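Local structure of HAD superfamily hydrolase (Brucella suis biovar 1, 6NQ4) at residues Val43-Glu51 against Met185-Ile193; Lys215-Leu225 against Leu249-Leu260. The protein is a hydrolase of the haloacid dehalogenase superfamily and probably acts as a phosphatase. All blocks are in the same frame, centred on the assembly; numbering follows the deposited sequence.

How the contacts relate
From the N terminus, strand 38-41 of the six-stranded parallel sheet runs into the loop 43-51. The chain then adds core strands 70-75 and 100-103 and builds most of a second, five-stranded parallel sheet, up to strand 177-179, before the hairpin 185-194 returns to that loop, so contact 1 closes a long excursion. Contact 2 opens only afterwards: 215-225 leads into helix 218-232, and strand 241-245 of the core separates it from helix 248-258, giving a short local closure. The contacts follow in series, neither nested nor crossed; their centres lie about 20 Å apart, on opposite sides of the chain's centre, but both reach the same bound phosphate.

Contact 1: Val43-Glu51 against Met185-Ile193. With NA (sodium ion), chain H; PO4 (phosphate ion), chain G.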
# COMPACT_ATOMS: atom_id res chain seq x y z
N VAL A 43 -5.49 3.43 -3.23
CA VAL A 43 -5.20 3.89 -4.60
C VAL A 43 -5.45 2.80 -5.65
O VAL A 43 -6.42 2.89 -6.42
CB VAL A 43 -3.78 4.50 -4.71
CG1 VAL A 43 -3.47 4.89 -6.16
CG2 VAL A 43 -3.64 5.74 -3.78
N TRP A 44 -4.62 1.75 -5.70
CA TRP A 44 -4.81 0.73 -6.73
C TRP A 44 -6.13 -0.01 -6.54
O TRP A 44 -6.45 -0.48 -5.44
CB TRP A 44 -3.65 -0.26 -6.72
CG TRP A 44 -2.54 0.11 -7.64
CD1 TRP A 44 -2.32 -0.38 -8.90
CD2 TRP A 44 -1.53 1.07 -7.41
NE1 TRP A 44 -1.21 0.18 -9.44
CE2 TRP A 44 -0.69 1.08 -8.54
CE3 TRP A 44 -1.23 1.91 -6.32
CZ2 TRP A 44 0.42 1.92 -8.65
CZ3 TRP A 44 -0.12 2.74 -6.42
CH2 TRP A 44 0.70 2.74 -7.58
N GLY A 45 -6.89 -0.11 -7.62
CA GLY A 45 -8.17 -0.76 -7.59
C GLY A 45 -9.31 0.12 -7.19
O GLY A 45 -10.47 -0.32 -7.25
N VAL A 46 -9.03 1.35 -6.75
CA VAL A 46 -10.06 2.26 -6.26
C VAL A 46 -10.00 3.57 -7.03
O VAL A 46 -11.02 4.05 -7.54
CB VAL A 46 -9.94 2.47 -4.74
CG1 VAL A 46 -10.89 3.57 -4.27
CG2 VAL A 46 -10.21 1.15 -3.99
N VAL A 47 -8.80 4.15 -7.13
CA VAL A 47 -8.58 5.39 -7.89
C VAL A 47 -8.09 5.09 -9.31
O VAL A 47 -8.47 5.78 -10.27
CB VAL A 47 -7.59 6.30 -7.13
CG1 VAL A 47 -7.18 7.50 -7.99
CG2 VAL A 47 -8.19 6.74 -5.80
N HIS A 48 -7.22 4.09 -9.46
CA HIS A 48 -6.71 3.71 -10.78
C HIS A 48 -6.24 2.26 -10.71
O HIS A 48 -6.19 1.66 -9.63
CB HIS A 48 -5.62 4.67 -11.30
CG HIS A 48 -4.30 4.60 -10.59
ND1 HIS A 48 -3.44 3.54 -10.72
CD2 HIS A 48 -3.67 5.52 -9.81
CE1 HIS A 48 -2.34 3.79 -10.03
NE2 HIS A 48 -2.45 4.98 -9.47
N ASN A 49 -5.93 1.69 -11.88
CA ASN A 49 -5.45 0.31 -11.95
C ASN A 49 -4.06 0.20 -12.55
O ASN A 49 -3.67 -0.87 -13.06
CB ASN A 49 -6.43 -0.59 -12.71
CG ASN A 49 -6.56 -0.19 -14.17
OD1 ASN A 49 -5.78 0.62 -14.69
ND2 ASN A 49 -7.55 -0.75 -14.85
N GLY A 50 -3.28 1.27 -12.49
CA GLY A 50 -1.95 1.27 -13.07
C GLY A 50 -1.91 1.59 -14.54
O GLY A 50 -0.83 1.92 -15.06
N GLU A 51 -3.04 1.49 -15.25
CA GLU A 51 -3.10 1.82 -16.67
C GLU A 51 -4.16 2.87 -17.02
O GLU A 51 -3.94 3.65 -17.96
CB GLU A 51 -3.26 0.54 -17.51
CG GLU A 51 -2.02 -0.35 -17.37
CD GLU A 51 -1.96 -1.53 -18.31
OE1 GLU A 51 -2.98 -1.89 -18.94
OE2 GLU A 51 -0.86 -2.11 -18.41
N MET A 185 -0.58 -9.49 -4.51
CA MET A 185 -0.70 -9.16 -5.93
C MET A 185 -1.28 -7.77 -6.04
O MET A 185 -1.82 -7.22 -5.07
CB MET A 185 -1.61 -10.13 -6.70
CG MET A 185 -1.20 -11.59 -6.57
SD MET A 185 -1.91 -12.64 -7.86
CE MET A 185 -0.67 -12.38 -9.15
N VAL A 186 -1.17 -7.20 -7.23
CA VAL A 186 -1.79 -5.93 -7.57
C VAL A 186 -2.28 -6.01 -9.01
O VAL A 186 -1.73 -6.75 -9.83
CB VAL A 186 -0.81 -4.74 -7.39
CG1 VAL A 186 0.31 -4.78 -8.43
CG2 VAL A 186 -1.52 -3.38 -7.40
N GLU A 187 -3.31 -5.25 -9.31
CA GLU A 187 -3.73 -5.17 -10.70
C GLU A 187 -2.82 -4.24 -11.49
O GLU A 187 -2.22 -3.29 -10.95
CB GLU A 187 -5.19 -4.73 -10.81
CG GLU A 187 -5.45 -3.37 -10.18
CD GLU A 187 -5.89 -3.49 -8.74
OE1 GLU A 187 -5.01 -3.42 -7.83
OE2 GLU A 187 -7.12 -3.68 -8.53
N ARG A 188 -2.70 -4.52 -12.77
CA ARG A 188 -2.04 -3.63 -13.72
C ARG A 188 -2.86 -3.73 -14.99
O ARG A 188 -2.70 -4.68 -15.77
CB ARG A 188 -0.58 -4.02 -13.94
CG ARG A 188 0.21 -2.91 -14.66
CD ARG A 188 1.69 -3.26 -14.71
NE ARG A 188 2.30 -3.17 -13.39
CZ ARG A 188 3.42 -3.79 -13.04
NH1 ARG A 188 4.06 -4.54 -13.92
NH2 ARG A 188 3.90 -3.65 -11.81
N GLY A 189 -3.79 -2.79 -15.16
CA GLY A 189 -4.80 -2.94 -16.17
C GLY A 189 -5.50 -4.27 -15.97
O GLY A 189 -5.93 -4.59 -14.85
N PRO A 190 -5.55 -5.10 -17.02
CA PRO A 190 -6.24 -6.39 -16.92
C PRO A 190 -5.43 -7.48 -16.24
O PRO A 190 -5.98 -8.56 -15.99
CB PRO A 190 -6.46 -6.76 -18.39
CG PRO A 190 -5.24 -6.19 -19.07
CD PRO A 190 -5.03 -4.86 -18.37
N ARG A 191 -4.14 -7.25 -15.97
CA ARG A 191 -3.26 -8.28 -15.45
C ARG A 191 -3.23 -8.26 -13.92
O ARG A 191 -3.53 -7.24 -13.28
CB ARG A 191 -1.84 -8.07 -16.00
CG ARG A 191 -1.73 -8.31 -17.51
CD ARG A 191 -0.31 -8.21 -18.09
NE ARG A 191 0.39 -6.96 -17.74
CZ ARG A 191 0.08 -5.75 -18.20
NH1 ARG A 191 -0.92 -5.59 -19.06
NH2 ARG A 191 0.78 -4.70 -17.80
N LEU A 192 -2.85 -9.40 -13.33
CA LEU A 192 -2.47 -9.49 -11.92
C LEU A 192 -0.97 -9.71 -11.84
O LEU A 192 -0.42 -10.56 -12.57
CB LEU A 192 -3.22 -10.62 -11.21
CG LEU A 192 -4.71 -10.34 -10.99
CD1 LEU A 192 -5.49 -11.61 -10.66
CD2 LEU A 192 -4.85 -9.34 -9.87
N ILE A 193 -0.31 -8.93 -10.99
CA ILE A 193 1.14 -8.86 -10.90
C ILE A 193 1.56 -9.21 -9.47
O ILE A 193 1.00 -8.67 -8.51
CB ILE A 193 1.61 -7.44 -11.24
CG1 ILE A 193 1.10 -7.01 -12.63
CG2 ILE A 193 3.11 -7.32 -11.14
CD1 ILE A 193 1.68 -7.82 -13.77
NA NA H . -6.44 -1.88 -3.54
P PO4 G . -2.91 -0.22 -2.78
O1 PO4 G . -4.28 -0.86 -3.03
O2 PO4 G . -2.83 1.13 -3.47
O3 PO4 G . -2.02 -1.23 -3.52
O4 PO4 G . -2.57 -0.21 -1.31
O HOH W 1 0.09 -1.82 -11.36
O HOH W 2 -2.30 -3.63 -20.76
O HOH W 3 -5.10 -3.40 -4.97
O HOH W 4 -5.92 -2.98 -1.36
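The indole of Trp-44 meets the hairpin at Val-186 and Glu-187. Val-186 CG2 approaches it obliquely, 3.4 Å from Trp-44 CD1, while Glu-187 O and phosphate O2 lie at the ring's edge. His-48 CE1 sits 3.5 Å above the plane of the Trp-44 ring, offset toward the rim. Of the two guanidinium groups, Arg-188 has Ile-193 CG1 over the centre of one face and water 1 at its edge; Arg-191 has Arg-188 O over one face, with Glu-51 OE2 and water 2 at its edge. Water 1 accepts from Trp-44 NE1 and Arg-188 NE and donates to Glu-187 O.

The turn begun at Val-43, whose O accepts from both Val-46 N and Val-47 N, is consistent with the squiggle that follows the first core strand in the HAD superfamily. Across from the loop, the hairpin reverses in a type II' turn, Arg-188 to Arg-191. Gly-189 N at that turn donates to Asn-49 O (2.8 Å, 161° at the hydrogen). Asn-49 OD1 is taken up in an Asx turn with Glu-51 N, and also accepts from Thr-52 N. Gly-50 N donates to His-48 ND1, lying close to the ring plane.

Glu-51 reaches across with an extended chain, and its OE2 meets Arg-191 NH2 in a 3.1 Å salt bridge, on the syn side but 31° out of the carboxylate plane. Arg-191 NH2 and Arg-188 NH1 both form salt bridges to Glu-156, and Arg-188 NH1 a further one to Asp-155. Glu-187 bends at chi2 (-93°), which brings its OE2 within 3.2 Å of Gly-45 CA; its OE1 accepts from water 3, a sodium ligand. Trp-44 O coordinates the sodium at 2.4 Å, alongside Asp-42 and Asp-246. The backbone N of Trp-44 donates to phosphate O2.

Contact 2: Lys215-Leu225 against Leu249-Leu260; sequences KPHRPIYEAAL and LTDVKGAADFGL. With PO4 (phosphate ion), chain G.
Phe-258 is the knob of this helix pair, set among Arg-218, Tyr-221, Glu-222 and Leu-225. Tyr-221 CB stands almost squarely over the Phe-258 ring, 3.5 Å from its centroid, while Leu-225 CD2 meets the edge at CZ. With CG anti to the carbonyl carbon (chi1 -71°), the Tyr-221 side chain runs counter to that of Phe-258 and lays its ring against the backbone of Gly-254, with OH 3.3 Å from Gly-254 CA. A water lodged there bridges Tyr-221 OH and Asp-251 O. Packing is equally close where Pro-216, after a cis peptide bond, presses CG to 3.4 Å from Leu-249 O.

The other side is wetter. Two waters donate to Pro-216 O, one continuing to Gly-254 O and one to Asp-257 OD2, and the exposed Lys-253 NZ bridges to that same Asp-257 oxygen at 2.8 Å.

Lys-215 NZ forms a 2.7 Å salt bridge to Asp-251 OD1 on its syn side, 16° out of the carboxylate plane, donates to phosphate O4, and also pairs with Asp-42. This is consistent with the motif III lysine and a motif IV acid of the HAD superfamily.

The helices cross at -69°, their axes 10.0 Å apart. Beneath them lies the core sheet: Tyr-221 and Leu-260 touch Phe-40 of strand 38-41, Ala-224 also reaches strand 70-75, and Val-252 and Ala-255 rest on strand 261-265.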
# COMPACT_ATOMS: atom_id res chain seq x y z
N LYS A 215 0.13 -1.16 5.04
CA LYS A 215 -1.16 -1.68 5.49
C LYS A 215 -1.11 -3.21 5.52
O LYS A 215 -0.62 -3.82 4.57
CB LYS A 215 -2.28 -1.27 4.51
CG LYS A 215 -2.44 0.25 4.34
CD LYS A 215 -3.52 0.61 3.31
CE LYS A 215 -3.10 0.27 1.89
NZ LYS A 215 -4.07 0.79 0.87
N PRO A 216 -1.66 -3.85 6.57
CA PRO A 216 -2.52 -3.34 7.65
C PRO A 216 -1.77 -2.88 8.90
O PRO A 216 -2.41 -2.63 9.93
CB PRO A 216 -3.34 -4.57 8.02
CG PRO A 216 -2.34 -5.71 7.84
CD PRO A 216 -1.55 -5.33 6.60
N HIS A 217 -0.45 -2.75 8.82
CA HIS A 217 0.35 -2.45 10.00
C HIS A 217 0.22 -0.98 10.38
O HIS A 217 -0.05 -0.10 9.55
CB HIS A 217 1.80 -2.87 9.78
CG HIS A 217 1.92 -4.28 9.32
ND1 HIS A 217 1.89 -5.35 10.18
CD2 HIS A 217 2.03 -4.81 8.07
CE1 HIS A 217 1.99 -6.48 9.49
NE2 HIS A 217 2.06 -6.17 8.21
N ARG A 218 0.44 -0.71 11.67
CA ARG A 218 0.17 0.62 12.20
C ARG A 218 1.02 1.75 11.63
O ARG A 218 0.49 2.87 11.51
CB ARG A 218 0.23 0.60 13.73
CG ARG A 218 -0.30 1.88 14.35
CD ARG A 218 -0.13 1.87 15.84
NE ARG A 218 -0.90 0.80 16.45
CZ ARG A 218 -0.62 0.26 17.63
NH1 ARG A 218 0.43 0.69 18.32
NH2 ARG A 218 -1.37 -0.71 18.11
N PRO A 219 2.31 1.56 11.28
CA PRO A 219 3.12 2.75 10.92
C PRO A 219 2.54 3.58 9.79
O PRO A 219 2.59 4.82 9.86
CB PRO A 219 4.49 2.16 10.58
CG PRO A 219 4.57 0.95 11.46
CD PRO A 219 3.17 0.37 11.42
N ILE A 220 1.98 2.96 8.76
CA ILE A 220 1.44 3.76 7.67
C ILE A 220 0.23 4.56 8.12
O ILE A 220 0.03 5.71 7.67
CB ILE A 220 1.16 2.87 6.44
CG1 ILE A 220 0.98 3.74 5.18
CG2 ILE A 220 -0.04 1.93 6.67
CD1 ILE A 220 0.86 2.92 3.90
N TYR A 221 -0.58 4.01 9.04
CA TYR A 221 -1.74 4.73 9.56
C TYR A 221 -1.31 5.90 10.43
O TYR A 221 -1.91 6.97 10.36
CB TYR A 221 -2.68 3.79 10.32
CG TYR A 221 -3.38 2.87 9.36
CD1 TYR A 221 -4.51 3.29 8.67
CD2 TYR A 221 -2.85 1.63 9.04
CE1 TYR A 221 -5.13 2.48 7.73
CE2 TYR A 221 -3.44 0.83 8.10
CZ TYR A 221 -4.58 1.25 7.45
OH TYR A 221 -5.19 0.45 6.49
N GLU A 222 -0.26 5.71 11.24
CA GLU A 222 0.24 6.82 12.04
C GLU A 222 0.79 7.93 11.15
O GLU A 222 0.62 9.12 11.46
CB GLU A 222 1.28 6.32 13.04
CG GLU A 222 0.66 5.52 14.19
CD GLU A 222 1.68 4.87 15.10
OE1 GLU A 222 2.84 4.67 14.67
OE2 GLU A 222 1.33 4.56 16.26
N ALA A 223 1.43 7.57 10.04
CA ALA A 223 1.92 8.58 9.11
C ALA A 223 0.77 9.32 8.44
O ALA A 223 0.81 10.55 8.29
CB ALA A 223 2.84 7.94 8.08
N ALA A 224 -0.28 8.59 8.05
CA ALA A 224 -1.46 9.25 7.50
C ALA A 224 -2.13 10.16 8.53
O ALA A 224 -2.60 11.25 8.19
CB ALA A 224 -2.46 8.20 6.98
N LEU A 225 -2.19 9.72 9.80
CA LEU A 225 -2.75 10.57 10.84
C LEU A 225 -1.91 11.82 11.06
O LEU A 225 -2.46 12.92 11.21
CB LEU A 225 -2.92 9.77 12.14
CG LEU A 225 -3.56 10.48 13.33
CD1 LEU A 225 -4.93 10.99 12.94
CD2 LEU A 225 -3.65 9.54 14.53
N LEU A 249 -7.56 -7.81 3.79
CA LEU A 249 -6.42 -8.02 4.69
C LEU A 249 -5.46 -6.84 4.75
O LEU A 249 -4.50 -6.89 5.53
CB LEU A 249 -5.65 -9.29 4.32
CG LEU A 249 -6.38 -10.62 4.48
CD1 LEU A 249 -5.38 -11.76 4.52
CD2 LEU A 249 -7.23 -10.62 5.72
N THR A 250 -5.68 -5.80 3.94
CA THR A 250 -4.88 -4.58 4.01
C THR A 250 -5.75 -3.42 4.47
O THR A 250 -5.62 -2.98 5.61
CB THR A 250 -4.21 -4.27 2.66
OG1 THR A 250 -5.19 -4.29 1.61
CG2 THR A 250 -3.11 -5.28 2.33
N ASP A 251 -6.67 -2.93 3.62
CA ASP A 251 -7.45 -1.73 3.94
C ASP A 251 -8.45 -1.97 5.06
O ASP A 251 -8.59 -1.12 5.96
CB ASP A 251 -8.22 -1.28 2.70
CG ASP A 251 -7.32 -1.06 1.52
OD1 ASP A 251 -6.51 -0.12 1.60
OD2 ASP A 251 -7.39 -1.83 0.55
N VAL A 252 -9.19 -3.07 5.01
CA VAL A 252 -10.23 -3.29 6.03
C VAL A 252 -9.60 -3.61 7.37
O VAL A 252 -9.90 -2.98 8.39
CB VAL A 252 -11.24 -4.36 5.58
CG1 VAL A 252 -12.27 -4.62 6.68
CG2 VAL A 252 -11.92 -3.96 4.27
N LYS A 253 -8.72 -4.61 7.39
CA LYS A 253 -8.04 -4.96 8.63
C LYS A 253 -7.23 -3.78 9.16
O LYS A 253 -7.22 -3.53 10.37
CB LYS A 253 -7.13 -6.17 8.40
CG LYS A 253 -6.36 -6.58 9.63
CD LYS A 253 -5.51 -7.82 9.38
CE LYS A 253 -4.53 -8.04 10.52
NZ LYS A 253 -5.21 -8.02 11.85
N GLY A 254 -6.55 -3.05 8.28
CA GLY A 254 -5.71 -1.95 8.74
C GLY A 254 -6.52 -0.85 9.40
O GLY A 254 -6.18 -0.38 10.49
N ALA A 255 -7.60 -0.43 8.75
CA ALA A 255 -8.44 0.61 9.33
C ALA A 255 -9.07 0.15 10.64
O ALA A 255 -9.05 0.88 11.64
CB ALA A 255 -9.51 1.03 8.33
N ALA A 256 -9.61 -1.07 10.66
CA ALA A 256 -10.24 -1.60 11.86
C ALA A 256 -9.25 -1.68 13.02
O ALA A 256 -9.56 -1.27 14.15
CB ALA A 256 -10.84 -2.97 11.57
N ASP A 257 -8.04 -2.18 12.76
CA ASP A 257 -7.04 -2.30 13.83
C ASP A 257 -6.58 -0.94 14.34
O ASP A 257 -6.18 -0.82 15.50
CB ASP A 257 -5.83 -3.10 13.34
CG ASP A 257 -6.12 -4.59 13.17
OD1 ASP A 257 -7.19 -5.06 13.63
OD2 ASP A 257 -5.26 -5.28 12.60
N PHE A 258 -6.63 0.09 13.50
CA PHE A 258 -6.28 1.45 13.92
C PHE A 258 -7.45 2.17 14.56
O PHE A 258 -7.27 3.27 15.08
CB PHE A 258 -5.80 2.24 12.69
CG PHE A 258 -5.04 3.50 13.02
CD1 PHE A 258 -3.90 3.47 13.81
CD2 PHE A 258 -5.46 4.72 12.50
CE1 PHE A 258 -3.20 4.64 14.08
CE2 PHE A 258 -4.76 5.89 12.76
CZ PHE A 258 -3.63 5.85 13.55
N GLY A 259 -8.64 1.57 14.55
CA GLY A 259 -9.80 2.18 15.16
C GLY A 259 -10.64 3.06 14.26
O GLY A 259 -11.37 3.91 14.77
N LEU A 260 -10.57 2.87 12.94
CA LEU A 260 -11.33 3.68 11.99
C LEU A 260 -12.50 2.90 11.42
O LEU A 260 -12.41 1.69 11.19
CB LEU A 260 -10.45 4.10 10.80
CG LEU A 260 -9.08 4.68 11.14
CD1 LEU A 260 -8.35 5.05 9.85
CD2 LEU A 260 -9.17 5.88 12.09
P PO4 G . -2.91 -0.22 -2.78
O1 PO4 G . -4.28 -0.86 -3.03
O2 PO4 G . -2.83 1.13 -3.47
O3 PO4 G . -2.02 -1.23 -3.52
O4 PO4 G . -2.57 -0.21 -1.31
O HOH W 5 -3.55 -0.66 11.63
O HOH W 6 -2.83 -4.46 11.96
O HOH W 7 -7.41 1.40 5.53